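Local coordinates for protein ureidoglycolate hydrolase (PDB 4PXE) that hydrolyses (S)-ureidoglycolate to glyoxylate, ammonium and carbon dioxide as a manganese-dependent homodimeric enzyme in the breakdown of purines, at residues S11-D16 with N116-S121; D25-F30 with R51-N56; S233-F238 with H301-T306; N343-A348 with S380-R385. All coordinates share one frame; numbering follows the deposited sequence.

Overall arrangement
Interactions 1 and 2 tie the N-terminal stretch to the rest of the catalytic part of the chain, through helix 9-12 and helix 17-28, which follow each other; the two contacts' centres are 22 Å apart. Interaction 2 comes nearer the metals: the side chain of Leu-27 is about 12 Å from a bound manganese ion. Interaction 3, in the region involved in dimerization, lies beyond the chain's centre, its own centre 46 Å from that of interaction 1. It meets interaction 4 directly, where Ser-233 OG and Asn-343 OD1 are 2.7 Å apart, a probable hydrogen bond between neighbouring strands. Both approach the ligand: the side chains of Ser-233 and Leu-381 are each about 9 Å from bound glyoxylate.

Interaction 1 of 4, residues S11-D16 with N116-S121; sequences SSLSVD and NVLKRS
Leu-13 and Val-117 meet with their side chains crossing at about a right angle, CD2 of the leucine lying 3.7 Å from CG1 of the valine. Leu-13 CD2 also reaches Leu-118 CD2. The other methyl of Val-117 serves a different neighbour: its CG2 packs against Val-15 CG2 at 3.8 Å, the two side chains crossing obliquely. A beta-branched residue suits this helical position because its two methyls diverge directly from CB, close to the helix, toward two partners. Outside these apolar contacts lies a polar fringe. The Arg-120 chain bends at chi3 (-63°), which sets NE; NH2 at the end of the group makes a 2.9 Å hydrogen bond to Ser-14 O that is nearly straight and lies in both the carbonyl and guanidinium planes. The same nitrogen forms a salt bridge with Glu-113, whose carboxylate also accepts from Asp-16 N. At the helix end Ser-121 OG lies 2.8 Å from Ser-12 OG, whose own outside partner is Leu-9 O. A water bridges the segments, accepting from Ser-14 N at 3.1 Å, donating to Val-117 O at 2.8 Å and bonding Ser-121 OG. Val-15 and Val-117 also touch helix 410-429. Asp-16 OD1 bonds Gly-19 N as an N-cap. This is structural packing away from the annotated sites: the extended link between helices 9-12 and 17-28 lies across the C-terminal end of helix 105-120.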
loop_
_atom_site.group_PDB
_atom_site.type_symbol
_atom_site.label_atom_id
_atom_site.label_comp_id
_atom_site.label_asym_id
_atom_site.label_seq_id
_atom_site.Cartn_x
_atom_site.Cartn_y
_atom_site.Cartn_z
ATOM N N SER A 11 41.415 5.657 32.473
ATOM C CA SER A 11 42.521 5.310 31.592
ATOM C C SER A 11 42.573 3.811 31.311
ATOM O O SER A 11 43.158 3.388 30.316
ATOM C CB SER A 11 43.851 5.800 32.165
ATOM O OG SER A 11 44.162 5.123 33.363
ATOM N N SER A 12 41.944 3.014 32.171
ATOM C CA SER A 12 41.948 1.559 32.017
ATOM C C SER A 12 40.860 1.029 31.078
ATOM O O SER A 12 40.881 -0.139 30.711
ATOM C CB SER A 12 41.776 0.875 33.370
ATOM O OG SER A 12 40.420 0.917 33.781
ATOM N N LEU A 13 39.903 1.874 30.706
ATOM C CA LEU A 13 38.783 1.417 29.894
ATOM C C LEU A 13 39.246 1.104 28.475
ATOM O O LEU A 13 39.812 1.964 27.799
ATOM C CB LEU A 13 37.676 2.477 29.865
ATOM C CG LEU A 13 37.091 2.911 31.211
ATOM C CD1 LEU A 13 35.974 3.939 30.992
ATOM C CD2 LEU A 13 36.583 1.721 32.019
ATOM N N SER A 14 39.024 -0.128 28.029
ATOM C CA SER A 14 39.318 -0.471 26.638
ATOM C C SER A 14 38.190 -1.288 26.030
ATOM O O SER A 14 37.701 -2.250 26.624
ATOM C CB SER A 14 40.661 -1.203 26.504
ATOM O OG SER A 14 40.572 -2.529 26.973
ATOM N N VAL A 15 37.788 -0.878 24.836
ATOM C CA VAL A 15 36.654 -1.452 24.126
ATOM C C VAL A 15 37.163 -2.345 23.014
ATOM O O VAL A 15 38.170 -2.035 22.379
ATOM C CB VAL A 15 35.780 -0.322 23.508
ATOM C CG1 VAL A 15 34.668 -0.883 22.629
ATOM C CG2 VAL A 15 35.214 0.587 24.597
ATOM N N ASP A 16 36.477 -3.459 22.783
ATOM C CA ASP A 16 36.765 -4.286 21.623
ATOM C C ASP A 16 35.993 -3.679 20.455
ATOM O O ASP A 16 34.879 -4.105 20.155
ATOM C CB ASP A 16 36.298 -5.718 21.878
ATOM C CG ASP A 16 36.653 -6.670 20.745
ATOM O OD1 ASP A 16 37.160 -6.220 19.700
ATOM O OD2 ASP A 16 36.404 -7.883 20.904
ATOM N N ASN A 116 31.022 -5.288 29.950
ATOM C CA ASN A 116 32.242 -6.061 29.736
ATOM C C ASN A 116 33.515 -5.234 29.927
ATOM O O ASN A 116 34.494 -5.715 30.510
ATOM C CB ASN A 116 32.193 -6.752 28.372
ATOM C CG ASN A 116 31.179 -7.895 28.347
ATOM O OD1 ASN A 116 31.042 -8.628 29.329
ATOM N ND2 ASN A 116 30.467 -8.043 27.240
ATOM N N VAL A 117 33.481 -3.983 29.477
ATOM C CA VAL A 117 34.575 -3.036 29.675
ATOM C C VAL A 117 34.842 -2.818 31.170
ATOM O O VAL A 117 35.989 -2.895 31.631
ATOM C CB VAL A 117 34.254 -1.673 29.007
ATOM C CG1 VAL A 117 35.154 -0.561 29.545
ATOM C CG2 VAL A 117 34.344 -1.774 27.474
ATOM N N LEU A 118 33.784 -2.563 31.934
ATOM C CA LEU A 118 33.906 -2.341 33.371
ATOM C C LEU A 118 34.414 -3.586 34.095
ATOM O O LEU A 118 35.244 -3.492 35.013
ATOM C CB LEU A 118 32.561 -1.907 33.949
ATOM C CG LEU A 118 32.166 -0.463 33.631
ATOM C CD1 LEU A 118 30.747 -0.188 34.132
ATOM C CD2 LEU A 118 33.166 0.534 34.220
ATOM N N LYS A 119 33.934 -4.752 33.681
ATOM C CA LYS A 119 34.406 -6.001 34.275
ATOM C C LYS A 119 35.894 -6.237 33.986
ATOM O O LYS A 119 36.634 -6.647 34.886
ATOM C CB LYS A 119 33.543 -7.195 33.846
ATOM C CG LYS A 119 32.157 -7.180 34.478
ATOM C CD LYS A 119 31.436 -8.517 34.351
ATOM C CE LYS A 119 30.146 -8.519 35.176
ATOM N NZ LYS A 119 29.499 -9.864 35.251
ATOM N N ARG A 120 36.340 -5.968 32.760
ATOM C CA ARG A 120 37.762 -6.124 32.427
ATOM C C ARG A 120 38.638 -5.206 33.274
ATOM O O ARG A 120 39.795 -5.535 33.572
ATOM C CB ARG A 120 38.038 -5.885 30.938
ATOM C CG ARG A 120 37.640 -7.043 30.047
ATOM C CD ARG A 120 38.161 -6.893 28.617
ATOM N NE ARG A 120 37.631 -5.731 27.897
ATOM C CZ ARG A 120 36.524 -5.743 27.160
ATOM N NH1 ARG A 120 35.793 -6.846 27.060
ATOM N NH2 ARG A 120 36.141 -4.642 26.524
ATOM N N SER A 121 38.088 -4.059 33.666
ATOM C CA SER A 121 38.812 -3.096 34.488
ATOM C C SER A 121 38.706 -3.367 35.996
ATOM O O SER A 121 39.270 -2.621 36.804
ATOM C CB SER A 121 38.349 -1.675 34.174
ATOM O OG SER A 121 38.869 -1.258 32.924
HETATM O O HOH W 1 38.347 -2.103 30.363
#

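Interaction 2 of 4, residues D25-F30 with R51-N56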
loop_
_atom_site.group_PDB
_atom_site.type_symbol
_atom_site.label_atom_id
_atom_site.label_comp_id
_atom_site.label_asym_id
_atom_site.label_seq_id
_atom_site.Cartn_x
_atom_site.Cartn_y
_atom_site.Cartn_z
ATOM N N ASP A 25 26.955 -6.097 12.860
ATOM C CA ASP A 25 26.741 -6.747 11.570
ATOM C C ASP A 25 25.951 -8.044 11.721
ATOM O O ASP A 25 25.033 -8.300 10.942
ATOM C CB ASP A 25 28.084 -7.019 10.885
ATOM C CG ASP A 25 28.808 -5.748 10.501
ATOM O OD1 ASP A 25 28.143 -4.701 10.372
ATOM O OD2 ASP A 25 30.043 -5.807 10.329
ATOM N N GLU A 26 26.301 -8.861 12.708
ATOM C CA GLU A 26 25.554 -10.092 12.949
ATOM C C GLU A 26 24.085 -9.820 13.253
ATOM O O GLU A 26 23.196 -10.469 12.687
ATOM C CB GLU A 26 26.206 -10.925 14.056
ATOM C CG GLU A 26 27.530 -11.538 13.610
ATOM C CD GLU A 26 28.180 -12.416 14.659
ATOM O OE1 GLU A 26 27.704 -12.450 15.814
ATOM O OE2 GLU A 26 29.191 -13.076 14.323
ATOM N N LEU A 27 23.819 -8.849 14.120
ATOM C CA LEU A 27 22.430 -8.531 14.444
ATOM C C LEU A 27 21.641 -8.062 13.213
ATOM O O LEU A 27 20.452 -8.357 13.072
ATOM C CB LEU A 27 22.346 -7.500 15.570
ATOM C CG LEU A 27 20.995 -7.481 16.287
ATOM C CD1 LEU A 27 20.826 -8.723 17.156
ATOM C CD2 LEU A 27 20.832 -6.229 17.119
ATOM N N SER A 28 22.305 -7.348 12.310
ATOM C CA SER A 28 21.643 -6.829 11.120
ATOM C C SER A 28 21.172 -7.930 10.170
ATOM O O SER A 28 20.348 -7.672 9.285
ATOM C CB SER A 28 22.554 -5.844 10.375
ATOM O OG SER A 28 23.545 -6.515 9.609
ATOM N N SER A 29 21.688 -9.147 10.351
ATOM C CA SER A 29 21.255 -10.267 9.512
ATOM C C SER A 29 19.829 -10.717 9.832
ATOM O O SER A 29 19.197 -11.376 9.012
ATOM C CB SER A 29 22.220 -11.448 9.644
ATOM O OG SER A 29 22.066 -12.103 10.886
ATOM N N PHE A 30 19.333 -10.366 11.020
ATOM C CA PHE A 30 17.960 -10.695 11.405
ATOM C C PHE A 30 17.024 -9.629 10.851
ATOM O O PHE A 30 16.626 -8.700 11.547
ATOM C CB PHE A 30 17.823 -10.817 12.923
ATOM C CG PHE A 30 18.786 -11.795 13.540
ATOM C CD1 PHE A 30 18.796 -13.124 13.142
ATOM C CD2 PHE A 30 19.683 -11.384 14.509
ATOM C CE1 PHE A 30 19.682 -14.026 13.711
ATOM C CE2 PHE A 30 20.565 -12.278 15.080
ATOM C CZ PHE A 30 20.569 -13.601 14.675
ATOM N N ARG A 51 16.172 -10.893 19.760
ATOM C CA ARG A 51 16.048 -10.976 21.224
ATOM C C ARG A 51 16.941 -12.077 21.786
ATOM O O ARG A 51 17.612 -11.886 22.799
ATOM C CB ARG A 51 14.599 -11.275 21.635
ATOM C CG ARG A 51 13.587 -10.176 21.337
ATOM C CD ARG A 51 12.155 -10.666 21.610
ATOM N NE ARG A 51 11.217 -9.621 21.220
ATOM C CZ ARG A 51 10.726 -8.703 22.040
ATOM N NH1 ARG A 51 11.023 -8.723 23.329
ATOM N NH2 ARG A 51 9.929 -7.762 21.562
ATOM N N ARG A 52 16.928 -13.229 21.125
ATOM C CA ARG A 52 17.714 -14.370 21.579
ATOM C C ARG A 52 19.209 -14.067 21.507
ATOM O O ARG A 52 19.961 -14.421 22.414
ATOM C CB ARG A 52 17.354 -15.620 20.773
ATOM C CG ARG A 52 15.912 -16.080 20.998
ATOM C CD ARG A 52 15.504 -17.178 20.032
ATOM N NE ARG A 52 16.393 -18.333 20.083
ATOM C CZ ARG A 52 16.225 -19.373 20.896
ATOM N NH1 ARG A 52 15.198 -19.401 21.733
ATOM N NH2 ARG A 52 17.085 -20.383 20.872
ATOM N N TYR A 53 19.626 -13.392 20.438
ATOM C CA TYR A 53 21.022 -13.016 20.256
ATOM C C TYR A 53 21.467 -12.106 21.398
ATOM O O TYR A 53 22.517 -12.321 21.999
ATOM C CB TYR A 53 21.191 -12.321 18.898
ATOM C CG TYR A 53 22.609 -11.935 18.543
ATOM C CD1 TYR A 53 23.146 -10.731 18.980
ATOM C CD2 TYR A 53 23.401 -12.756 17.753
ATOM C CE1 TYR A 53 24.444 -10.361 18.646
ATOM C CE2 TYR A 53 24.700 -12.394 17.415
ATOM C CZ TYR A 53 25.209 -11.193 17.868
ATOM O OH TYR A 53 26.494 -10.824 17.537
ATOM N N VAL A 54 20.647 -11.110 21.719
ATOM C CA VAL A 54 20.957 -10.184 22.803
ATOM C C VAL A 54 20.957 -10.858 24.185
ATOM O O VAL A 54 21.858 -10.634 24.994
ATOM C CB VAL A 54 19.999 -8.962 22.794
ATOM C CG1 VAL A 54 20.205 -8.121 24.036
ATOM C CG2 VAL A 54 20.235 -8.119 21.543
ATOM N N LYS A 55 19.954 -11.689 24.450
ATOM C CA LYS A 55 19.900 -12.407 25.721
ATOM C C LYS A 55 21.131 -13.302 25.916
ATOM O O LYS A 55 21.648 -13.413 27.029
ATOM C CB LYS A 55 18.594 -13.201 25.846
ATOM C CG LYS A 55 17.407 -12.317 26.237
ATOM C CD LYS A 55 16.104 -13.098 26.407
ATOM C CE LYS A 55 15.495 -13.483 25.068
ATOM N NZ LYS A 55 14.241 -14.304 25.242
ATOM N N ASN A 56 21.605 -13.916 24.832
ATOM C CA ASN A 56 22.824 -14.720 24.876
ATOM C C ASN A 56 24.033 -13.876 25.277
ATOM O O ASN A 56 24.819 -14.264 26.148
ATOM C CB ASN A 56 23.050 -15.429 23.537
ATOM C CG ASN A 56 24.298 -16.283 23.531
ATOM O OD1 ASN A 56 25.266 -15.980 22.837
ATOM N ND2 ASN A 56 24.282 -17.363 24.307
#
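The Tyr-53 ring takes the carboxylate of Glu-26 at its edge, OE1 lying near the ring plane, while Leu-27 CD1 and Phe-30 CE2 approach it obliquely. On the phenylalanine ring, one face carries Ser-29 OG over its centre, and Leu-27 CD1 and Tyr-53 CD2 lie at the edge. The two rings form an oblique pair, centroids 6.0 Å apart and planes at 63°. Tyr-53 projects toward helix 17-28 with CG anti to the backbone N (chi1 -177°). Its OH donates a 2.7 Å hydrogen bond to Glu-26 OE1, met on the anti side, 22° out of the carboxylate plane; the carboxylate and ring planes are nearly perpendicular. Leu-27 CD1 packs 3.6 Å from Tyr-53 CD1, and Phe-30 CE2 lies 3.9 Å from Tyr-53 CB. Leu-27 and Val-54 also touch helix 105-120, at Val-105 and Val-108. An alanine in place of Tyr-53 would probably leave Glu-26 OE1 without its phenol donor and open a gap beside Leu-27 CD1. A tyrosine suits the place: its ring meets apolar neighbours on helix 17-28 and just after it, and its hydroxyl reaches an exposed glutamate, whose role as acceptor of the phenol's hydrogen bond is consistent with a charged carboxylate.

Interaction 3 of 4, residues S233-F238 with H301-T306; sequences SLKVEF and HLEIDT
His-301 ND1 donates to Glu-237 OE2 across the strands at 2.7 Å, using that oxygen's anti lone pair. On its other nitrogen, NE2 gives an almost straight hydrogen bond, also 2.7 Å, to Glu-303 OE2 of its own strand. Both carboxylates lie at the edge of the imidazole, and Lys-235 CD approaches the ring obliquely, 3.8 Å from His-301 CE1. The antiparallel ladder sets the register: Leu-234 with Ile-304 and Val-236 with Leu-302 are hydrogen-bonded pairs, as in Leu-302 N to Val-236 O at 2.8 Å. The opposite sheet face carries apolar groups, with Val-236 CG2 at 4.0 Å from Ile-304 CD1 and Phe-238 CE2 at 4.0 Å from Leu-302 CD1. Helices 256-272 and 311-332 pack on this face, while Ser-233 and Glu-303 touch Ile-293 of the second subunit, within the region involved in dimerization. An alanine in place of His-301 would probably leave the carboxylates of Glu-237 and Glu-303 without the N-H donors that join them. With both ring nitrogens donating to carboxylates, the imidazole is likely to be protonated, its charge favoured by the two acids, which also fix the ring's rotation.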
loop_
_atom_site.group_PDB
_atom_site.type_symbol
_atom_site.label_atom_id
_atom_site.label_comp_id
_atom_site.label_asym_id
_atom_site.label_seq_id
_atom_site.Cartn_x
_atom_site.Cartn_y
_atom_site.Cartn_z
ATOM N N SER A 233 1.662 12.112 16.787
ATOM C CA SER A 233 1.291 11.443 15.549
ATOM C C SER A 233 -0.224 11.380 15.405
ATOM O O SER A 233 -0.957 11.332 16.396
ATOM C CB SER A 233 1.912 10.052 15.443
ATOM O OG SER A 233 1.246 9.131 16.267
ATOM N N LEU A 234 -0.671 11.411 14.154
ATOM C CA LEU A 234 -2.083 11.463 13.817
ATOM C C LEU A 234 -2.402 10.382 12.790
ATOM O O LEU A 234 -1.582 10.081 11.924
ATOM C CB LEU A 234 -2.416 12.817 13.184
ATOM C CG LEU A 234 -1.824 14.113 13.743
ATOM C CD1 LEU A 234 -2.194 15.295 12.865
ATOM C CD2 LEU A 234 -2.328 14.333 15.153
ATOM N N LYS A 235 -3.596 9.807 12.896
ATOM C CA LYS A 235 -4.144 8.936 11.858
ATOM C C LYS A 235 -5.386 9.604 11.289
ATOM O O LYS A 235 -6.268 10.020 12.040
ATOM C CB LYS A 235 -4.561 7.592 12.444
ATOM C CG LYS A 235 -3.459 6.570 12.566
ATOM C CD LYS A 235 -4.035 5.158 12.475
ATOM C CE LYS A 235 -5.002 4.868 13.619
ATOM N NZ LYS A 235 -5.581 3.492 13.511
ATOM N N VAL A 236 -5.468 9.685 9.963
ATOM C CA VAL A 236 -6.579 10.347 9.300
ATOM C C VAL A 236 -7.113 9.468 8.186
ATOM O O VAL A 236 -6.344 8.877 7.420
ATOM C CB VAL A 236 -6.144 11.706 8.716
ATOM C CG1 VAL A 236 -7.319 12.431 8.081
ATOM C CG2 VAL A 236 -5.511 12.576 9.807
ATOM N N GLU A 237 -8.434 9.361 8.106
ATOM C CA GLU A 237 -9.061 8.676 6.983
ATOM C C GLU A 237 -10.162 9.512 6.358
ATOM O O GLU A 237 -10.929 10.182 7.056
ATOM C CB GLU A 237 -9.601 7.302 7.394
ATOM C CG GLU A 237 -8.511 6.362 7.887
ATOM C CD GLU A 237 -8.954 4.914 7.971
ATOM O OE1 GLU A 237 -10.180 4.652 7.995
ATOM O OE2 GLU A 237 -8.066 4.034 8.013
ATOM N N PHE A 238 -10.216 9.477 5.030
ATOM C CA PHE A 238 -11.297 10.089 4.267
ATOM C C PHE A 238 -12.075 8.988 3.552
ATOM O O PHE A 238 -11.480 8.005 3.107
ATOM C CB PHE A 238 -10.746 11.039 3.208
ATOM C CG PHE A 238 -10.050 12.255 3.757
ATOM C CD1 PHE A 238 -10.780 13.331 4.251
ATOM C CD2 PHE A 238 -8.666 12.342 3.720
ATOM C CE1 PHE A 238 -10.136 14.461 4.714
ATOM C CE2 PHE A 238 -8.018 13.476 4.183
ATOM C CZ PHE A 238 -8.752 14.531 4.680
ATOM N N HIS A 301 -5.991 6.736 3.719
ATOM C CA HIS A 301 -5.500 6.566 5.077
ATOM C C HIS A 301 -4.138 7.231 5.138
ATOM O O HIS A 301 -3.228 6.844 4.397
ATOM C CB HIS A 301 -5.380 5.060 5.372
ATOM C CG HIS A 301 -4.711 4.733 6.673
ATOM N ND1 HIS A 301 -5.414 4.483 7.834
ATOM C CD2 HIS A 301 -3.402 4.585 6.986
ATOM C CE1 HIS A 301 -4.562 4.215 8.811
ATOM N NE2 HIS A 301 -3.337 4.269 8.323
ATOM N N LEU A 302 -4.008 8.242 5.998
ATOM C CA LEU A 302 -2.734 8.939 6.198
ATOM C C LEU A 302 -2.266 8.755 7.618
ATOM O O LEU A 302 -3.072 8.748 8.550
ATOM C CB LEU A 302 -2.871 10.446 5.996
ATOM C CG LEU A 302 -3.411 10.993 4.691
ATOM C CD1 LEU A 302 -4.926 11.067 4.794
ATOM C CD2 LEU A 302 -2.801 12.358 4.384
ATOM N N GLU A 303 -0.955 8.638 7.793
ATOM C CA GLU A 303 -0.375 8.700 9.126
ATOM C C GLU A 303 0.663 9.806 9.114
ATOM O O GLU A 303 1.557 9.838 8.256
ATOM C CB GLU A 303 0.204 7.348 9.549
ATOM C CG GLU A 303 -0.836 6.256 9.438
ATOM C CD GLU A 303 -0.422 4.942 10.061
ATOM O OE1 GLU A 303 0.485 4.926 10.921
ATOM O OE2 GLU A 303 -1.021 3.914 9.689
ATOM N N ILE A 304 0.512 10.723 10.065
ATOM C CA ILE A 304 1.218 11.991 10.075
ATOM C C ILE A 304 2.050 12.101 11.341
ATOM O O ILE A 304 1.554 11.835 12.432
ATOM C CB ILE A 304 0.209 13.154 10.047
ATOM C CG1 ILE A 304 -0.693 13.043 8.806
ATOM C CG2 ILE A 304 0.926 14.497 10.070
ATOM C CD1 ILE A 304 -1.888 14.012 8.801
ATOM N N ASP A 305 3.317 12.485 11.182
ATOM C CA ASP A 305 4.249 12.653 12.294
ATOM C C ASP A 305 4.525 14.149 12.378
ATOM O O ASP A 305 4.806 14.780 11.372
ATOM C CB ASP A 305 5.532 11.869 11.976
ATOM C CG ASP A 305 6.613 12.043 13.021
ATOM O OD1 ASP A 305 7.215 13.134 13.092
ATOM O OD2 ASP A 305 6.881 11.072 13.742
ATOM N N THR A 306 4.432 14.735 13.569
ATOM C CA THR A 306 4.813 16.144 13.703
ATOM C C THR A 306 5.425 16.410 15.070
ATOM O O THR A 306 5.004 15.831 16.073
ATOM C CB THR A 306 3.645 17.121 13.370
ATOM O OG1 THR A 306 4.139 18.467 13.274
ATOM C CG2 THR A 306 2.521 17.037 14.388
#

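Interaction 4 of 4, residues N343-A348 with S380-R385; sequences NQDPPA and SLFMAR
Leu-381 CD1 and Ala-348 CB touch at 3.6 Å where, in this M20-family fold, the chain leaving strand 335-344 runs through two prolines into strand 348-349, past helix 379-383. Ala-348 CB lies 4.1 Å from Ala-384 CB, two small side chains that let the start of strand 348-349 come close to the end of helix 379-383. Leu-381 CD1 also touches the carbonyl oxygen of Pro-346. Leu-381 lies against Pro-231 as well, and its side chain is about 4 Å from that of the substrate-binding Tyr-377. The aromatic contact is at an edge: Asp-345 OD1 lies 3.8 Å from Phe-382 CZ, the carboxylate and ring planes being perpendicular. This acid has stronger partners, a salt bridge to Arg-150 and a hydrogen bond from Asn-343 ND2. Phe-382 CD1 in turn sits over the centre of one face of the Arg-385 guanidinium. A water bridges the opposite charges, since Asp-345 OD2 and Arg-385 NH2, 4.3 Å apart, are beyond salt-bridge range. It donates to Asp-345 OD2 at 2.7 Å and accepts from Arg-385 NH2 at 2.8 Å. A second donates to Pro-346 O and accepts from Arg-385 NH2 at 3.0 Å, both water oxygens lying in the guanidinium plane.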
loop_
_atom_site.group_PDB
_atom_site.type_symbol
_atom_site.label_atom_id
_atom_site.label_comp_id
_atom_site.label_asym_id
_atom_site.label_seq_id
_atom_site.Cartn_x
_atom_site.Cartn_y
_atom_site.Cartn_z
ATOM N N ASN A 343 -0.872 9.991 19.565
ATOM C CA ASN A 343 -0.119 10.455 20.729
ATOM C C ASN A 343 0.232 11.916 20.557
ATOM O O ASN A 343 0.377 12.409 19.438
ATOM C CB ASN A 343 1.138 9.610 20.990
ATOM C CG ASN A 343 2.137 9.672 19.848
ATOM O OD1 ASN A 343 1.977 8.976 18.844
ATOM N ND2 ASN A 343 3.190 10.477 20.007
ATOM N N GLN A 344 0.357 12.615 21.681
ATOM C CA GLN A 344 0.700 14.020 21.680
ATOM C C GLN A 344 1.445 14.240 22.980
ATOM O O GLN A 344 0.843 14.550 24.005
ATOM C CB GLN A 344 -0.570 14.871 21.632
ATOM C CG GLN A 344 -0.347 16.349 21.454
ATOM C CD GLN A 344 -1.652 17.105 21.286
ATOM O OE1 GLN A 344 -2.728 16.507 21.259
ATOM N NE2 GLN A 344 -1.563 18.423 21.168
ATOM N N ASP A 345 2.756 14.040 22.939
ATOM C CA ASP A 345 3.541 13.951 24.157
ATOM C C ASP A 345 4.344 15.219 24.385
ATOM O O ASP A 345 4.737 15.888 23.444
ATOM C CB ASP A 345 4.477 12.745 24.070
ATOM C CG ASP A 345 3.727 11.453 23.802
ATOM O OD1 ASP A 345 3.991 10.825 22.759
ATOM O OD2 ASP A 345 2.874 11.071 24.633
ATOM N N PRO A 346 4.594 15.551 25.662
ATOM C CA PRO A 346 5.428 16.708 25.990
ATOM C C PRO A 346 6.904 16.408 25.765
ATOM O O PRO A 346 7.285 15.246 25.676
ATOM C CB PRO A 346 5.148 16.911 27.485
ATOM C CG PRO A 346 4.819 15.546 27.986
ATOM C CD PRO A 346 4.047 14.893 26.861
ATOM N N PRO A 347 7.728 17.456 25.668
ATOM C CA PRO A 347 9.176 17.231 25.633
ATOM C C PRO A 347 9.659 16.822 27.019
ATOM O O PRO A 347 8.916 16.963 27.994
ATOM C CB PRO A 347 9.724 18.605 25.261
ATOM C CG PRO A 347 8.714 19.567 25.790
ATOM C CD PRO A 347 7.383 18.890 25.679
ATOM N N ALA A 348 10.874 16.295 27.116
ATOM C CA ALA A 348 11.463 16.036 28.429
ATOM C C ALA A 348 12.823 16.692 28.562
ATOM O O ALA A 348 13.535 16.885 27.581
ATOM C CB ALA A 348 11.566 14.552 28.704
ATOM N N SER A 380 14.196 7.073 26.364
ATOM C CA SER A 380 14.576 8.059 27.377
ATOM C C SER A 380 13.457 9.067 27.658
ATOM O O SER A 380 13.336 9.564 28.779
ATOM C CB SER A 380 15.841 8.799 26.930
ATOM O OG SER A 380 16.980 7.955 26.977
ATOM N N LEU A 381 12.637 9.370 26.653
ATOM C CA LEU A 381 11.568 10.354 26.816
ATOM C C LEU A 381 10.598 9.907 27.910
ATOM O O LEU A 381 10.123 10.723 28.711
ATOM C CB LEU A 381 10.819 10.548 25.491
ATOM C CG LEU A 381 9.640 11.523 25.500
ATOM C CD1 LEU A 381 10.105 12.903 25.892
ATOM C CD2 LEU A 381 8.995 11.556 24.131
ATOM N N PHE A 382 10.324 8.607 27.958
ATOM C CA PHE A 382 9.377 8.067 28.934
ATOM C C PHE A 382 10.034 7.585 30.225
ATOM O O PHE A 382 9.440 7.682 31.312
ATOM C CB PHE A 382 8.495 7.012 28.275
ATOM C CG PHE A 382 7.688 7.584 27.156
ATOM C CD1 PHE A 382 6.529 8.296 27.431
ATOM C CD2 PHE A 382 8.138 7.521 25.847
ATOM C CE1 PHE A 382 5.809 8.886 26.416
ATOM C CE2 PHE A 382 7.425 8.114 24.827
ATOM C CZ PHE A 382 6.261 8.796 25.107
ATOM N N MET A 383 11.271 7.101 30.123
ATOM C CA MET A 383 12.039 6.755 31.317
ATOM C C MET A 383 12.224 7.969 32.221
ATOM O O MET A 383 12.330 7.823 33.439
ATOM C CB MET A 383 13.399 6.142 30.939
ATOM C CG MET A 383 13.302 4.762 30.299
ATOM S SD MET A 383 12.397 3.547 31.296
ATOM C CE MET A 383 13.588 3.233 32.599
ATOM N N ALA A 384 12.253 9.158 31.624
ATOM C CA ALA A 384 12.372 10.416 32.366
ATOM C C ALA A 384 11.223 10.629 33.352
ATOM O O ALA A 384 11.343 11.409 34.301
ATOM C CB ALA A 384 12.467 11.596 31.410
ATOM N N ARG A 385 10.107 9.945 33.120
ATOM C CA ARG A 385 8.966 10.041 34.026
ATOM C C ARG A 385 9.151 9.191 35.287
ATOM O O ARG A 385 8.436 9.377 36.279
ATOM C CB ARG A 385 7.686 9.633 33.290
ATOM C CG ARG A 385 7.410 10.467 32.065
ATOM C CD ARG A 385 6.105 10.061 31.416
ATOM N NE ARG A 385 5.846 10.856 30.227
ATOM C CZ ARG A 385 4.680 10.871 29.591
ATOM N NH1 ARG A 385 3.677 10.125 30.039
ATOM N NH2 ARG A 385 4.519 11.632 28.520
HETATM O O HOH W 2 2.114 11.894 27.045
HETATM O O HOH W 3 6.583 12.916 26.836
#